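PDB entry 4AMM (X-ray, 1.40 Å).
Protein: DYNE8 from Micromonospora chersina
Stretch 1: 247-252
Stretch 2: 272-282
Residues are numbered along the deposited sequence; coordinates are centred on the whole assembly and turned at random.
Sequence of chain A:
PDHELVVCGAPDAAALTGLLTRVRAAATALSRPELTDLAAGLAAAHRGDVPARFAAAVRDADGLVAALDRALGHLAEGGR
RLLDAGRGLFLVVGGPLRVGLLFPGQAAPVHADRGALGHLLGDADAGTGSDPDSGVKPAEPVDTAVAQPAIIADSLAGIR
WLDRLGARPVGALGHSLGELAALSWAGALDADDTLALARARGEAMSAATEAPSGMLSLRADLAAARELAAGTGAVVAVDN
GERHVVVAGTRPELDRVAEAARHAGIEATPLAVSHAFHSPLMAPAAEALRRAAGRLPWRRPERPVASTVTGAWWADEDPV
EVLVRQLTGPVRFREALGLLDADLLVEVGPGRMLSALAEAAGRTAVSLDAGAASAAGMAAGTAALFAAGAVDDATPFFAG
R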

# COMPACT_ATOMS: atom_id res chain seq x y z
N VAL A 247 -16.19 9.06 -8.19
CA VAL A 247 -16.72 10.42 -8.35
C VAL A 247 -17.33 10.93 -7.08
O VAL A 247 -17.61 10.14 -6.14
CB VAL A 247 -17.73 10.58 -9.52
CG1 VAL A 247 -17.06 10.16 -10.84
CG2 VAL A 247 -19.02 9.77 -9.26
N ALA A 248 -17.42 12.25 -6.96
CA ALA A 248 -17.87 12.90 -5.71
C ALA A 248 -18.71 14.10 -6.05
O ALA A 248 -18.57 14.75 -7.08
CB ALA A 248 -16.69 13.29 -4.86
N GLY A 249 -19.64 14.39 -5.12
CA GLY A 249 -20.52 15.62 -5.23
C GLY A 249 -21.63 15.52 -4.20
O GLY A 249 -21.53 14.79 -3.30
N THR A 250 -22.53 16.49 -4.39
CA THR A 250 -23.69 16.49 -3.52
C THR A 250 -24.53 15.24 -3.81
O THR A 250 -24.44 14.58 -4.85
CB THR A 250 -24.55 17.74 -3.72
OG1 THR A 250 -25.11 17.68 -5.01
CG2 THR A 250 -23.77 19.04 -3.48
N ARG A 251 -25.52 14.96 -2.95
CA ARG A 251 -26.35 13.78 -3.19
C ARG A 251 -27.16 13.87 -4.48
O ARG A 251 -27.17 12.92 -5.30
CB ARG A 251 -27.19 13.51 -1.92
CG ARG A 251 -26.33 13.07 -0.72
CD ARG A 251 -26.32 11.54 -0.40
NE ARG A 251 -25.40 11.34 0.73
CZ ARG A 251 -24.27 10.63 0.69
NH1 ARG A 251 -23.89 9.95 -0.43
NH2 ARG A 251 -23.51 10.59 1.81
N PRO A 252 -27.78 15.00 -4.81
CA PRO A 252 -28.36 15.13 -6.16
C PRO A 252 -27.43 14.87 -7.37
O PRO A 252 -27.82 14.28 -8.39
CB PRO A 252 -28.98 16.58 -6.20
CG PRO A 252 -29.24 16.79 -4.76
CD PRO A 252 -28.05 16.20 -4.00
N ALA A 272 -19.58 4.51 1.85
CA ALA A 272 -19.93 4.99 3.21
C ALA A 272 -19.01 6.09 3.61
O ALA A 272 -17.99 5.90 4.30
CB ALA A 272 -19.85 3.83 4.23
N VAL A 273 -19.39 7.27 3.18
CA VAL A 273 -18.74 8.54 3.54
C VAL A 273 -19.79 9.59 3.47
O VAL A 273 -20.66 9.60 2.60
CB VAL A 273 -17.54 8.76 2.56
CG1 VAL A 273 -17.98 8.78 1.13
CG2 VAL A 273 -16.66 9.87 2.90
N SER A 274 -19.59 10.59 4.35
CA SER A 274 -20.52 11.73 4.44
C SER A 274 -19.93 12.97 3.90
O SER A 274 -20.41 14.08 4.17
CB SER A 274 -20.83 11.99 5.96
OG SER A 274 -21.47 10.85 6.52
N HIS A 275 -18.82 12.85 3.12
CA HIS A 275 -18.13 14.00 2.49
C HIS A 275 -17.77 13.66 1.10
O HIS A 275 -17.34 12.52 0.85
CB HIS A 275 -16.85 14.30 3.21
CG HIS A 275 -16.98 14.73 4.62
ND1 HIS A 275 -17.23 13.83 5.63
CD2 HIS A 275 -16.84 15.96 5.20
CE1 HIS A 275 -17.20 14.49 6.80
NE2 HIS A 275 -17.04 15.78 6.55
N ALA A 276 -17.90 14.63 0.23
CA ALA A 276 -17.37 14.55 -1.14
C ALA A 276 -15.88 14.89 -1.08
O ALA A 276 -15.47 15.99 -1.50
CB ALA A 276 -18.15 15.53 -2.05
N PHE A 277 -15.07 13.94 -0.54
CA PHE A 277 -13.64 14.20 -0.51
C PHE A 277 -13.16 14.30 -1.94
O PHE A 277 -13.73 13.76 -2.89
CB PHE A 277 -12.98 12.99 0.18
CG PHE A 277 -13.28 12.87 1.65
CD1 PHE A 277 -13.13 13.96 2.54
CD2 PHE A 277 -13.61 11.66 2.17
CE1 PHE A 277 -13.42 13.78 3.92
CE2 PHE A 277 -13.86 11.50 3.57
CZ PHE A 277 -13.74 12.54 4.40
N HIS A 278 -12.07 15.03 -2.07
CA HIS A 278 -11.41 15.23 -3.40
C HIS A 278 -12.36 15.82 -4.39
O HIS A 278 -12.47 15.43 -5.56
CB HIS A 278 -10.75 13.91 -3.86
CG HIS A 278 -9.61 13.57 -3.00
ND1 HIS A 278 -8.45 14.35 -3.09
CD2 HIS A 278 -9.42 12.73 -1.97
CE1 HIS A 278 -7.58 13.92 -2.19
NE2 HIS A 278 -8.15 12.95 -1.46
N SER A 279 -13.03 16.91 -3.94
CA SER A 279 -13.93 17.70 -4.77
C SER A 279 -13.81 19.15 -4.26
O SER A 279 -13.36 19.39 -3.15
CB SER A 279 -15.39 17.20 -4.69
OG SER A 279 -16.06 17.74 -3.54
N PRO A 280 -14.38 20.10 -5.02
CA PRO A 280 -14.48 21.49 -4.56
C PRO A 280 -15.20 21.69 -3.24
O PRO A 280 -14.98 22.72 -2.62
CB PRO A 280 -15.21 22.21 -5.68
CG PRO A 280 -14.78 21.41 -6.94
CD PRO A 280 -14.72 19.96 -6.46
N LEU A 281 -16.03 20.75 -2.82
CA LEU A 281 -16.72 20.91 -1.49
C LEU A 281 -15.76 20.83 -0.35
O LEU A 281 -16.09 21.14 0.79
CB LEU A 281 -17.82 19.86 -1.29
CG LEU A 281 -18.90 20.09 -2.33
CD1 LEU A 281 -19.94 19.05 -2.14
CD2 LEU A 281 -19.53 21.55 -2.18
N MET A 282 -14.51 20.41 -0.59
CA MET A 282 -13.43 20.44 0.42
C MET A 282 -12.64 21.75 0.44
O MET A 282 -11.73 21.80 1.30
CB MET A 282 -12.49 19.22 0.23
CG MET A 282 -13.18 17.88 0.25
SD MET A 282 -14.29 17.57 1.71
CE MET A 282 -12.95 17.60 2.84
O HOH W 1 -21.22 8.64 -0.09

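The end of a β-strand and the first residues of the following helix (247-252) lie against an irregular loop (272-282), in a small contact that buries 262 Å² summed over both sides. One direct hydrogen bond joins the two segments; a water lies beside this bond, and the rest is mainly van der Waals packing.

Along the loop, the first link comes from the backbone of Val273. Its carbonyl accepts a hydrogen bond from Arg251, with NH2 3.1 Å from Val273 O and an N-H...O angle of 153°. The carbonyl oxygen lies at the edge of the guanidinium, near its plane, where the N-H groups point. The CA-to-CB bond of Arg251 is directed sideways, but the extended chi3 (178°, t) helps the long side chain reach the loop. A water accepts from Arg251 NH1 at 3.0 Å and lies 2.9 Å from Val273 O, placed to bridge the two. Ser274 adds only a peripheral contact, its CA 4.1 Å from Arg251 NH2, while its CA-to-CB bond points away.

His275 turns away from the strand, and the chain then brings Ala276 to the centre of the interface. Ala276 and Ala248, whose CA atoms are 4.9 Å apart, each direct their CA-to-CB bond toward the other stretch, with Ala248 CB and Ala276 CB 3.9 Å apart. Two short side chains suit this close approach of the backbones. Ala276 CB also packs 3.6 Å from Gly249 N.

Phe277 contributes through its backbone: its O lies 3.6 Å from Ala248 CB, whereas its CA-to-CB bond points away. His278 leads its imidazole away from the strand and is hydrogen-bonded elsewhere in the structure. Ser279 returns toward the strand, placing its CB 4.1 Å from Ala248 CB. Its hydroxyl serves the loop itself: Ser279 OG donates to Ala276 O at 2.8 Å and accepts from Leu281 N at 3.1 Å, bracing the turn that carries the packing residues. A buried polar group is thereby satisfied.

Beyond Pro280, Leu281 closes the contact at its far end. Its CD1 reaches Thr250 CG2 at 4.1 Å and Gly249 C at 4.4 Å, an apolar cover for the end of the strand. Thr250 can offer its methyl group here while its hydroxyl caps the helix that follows.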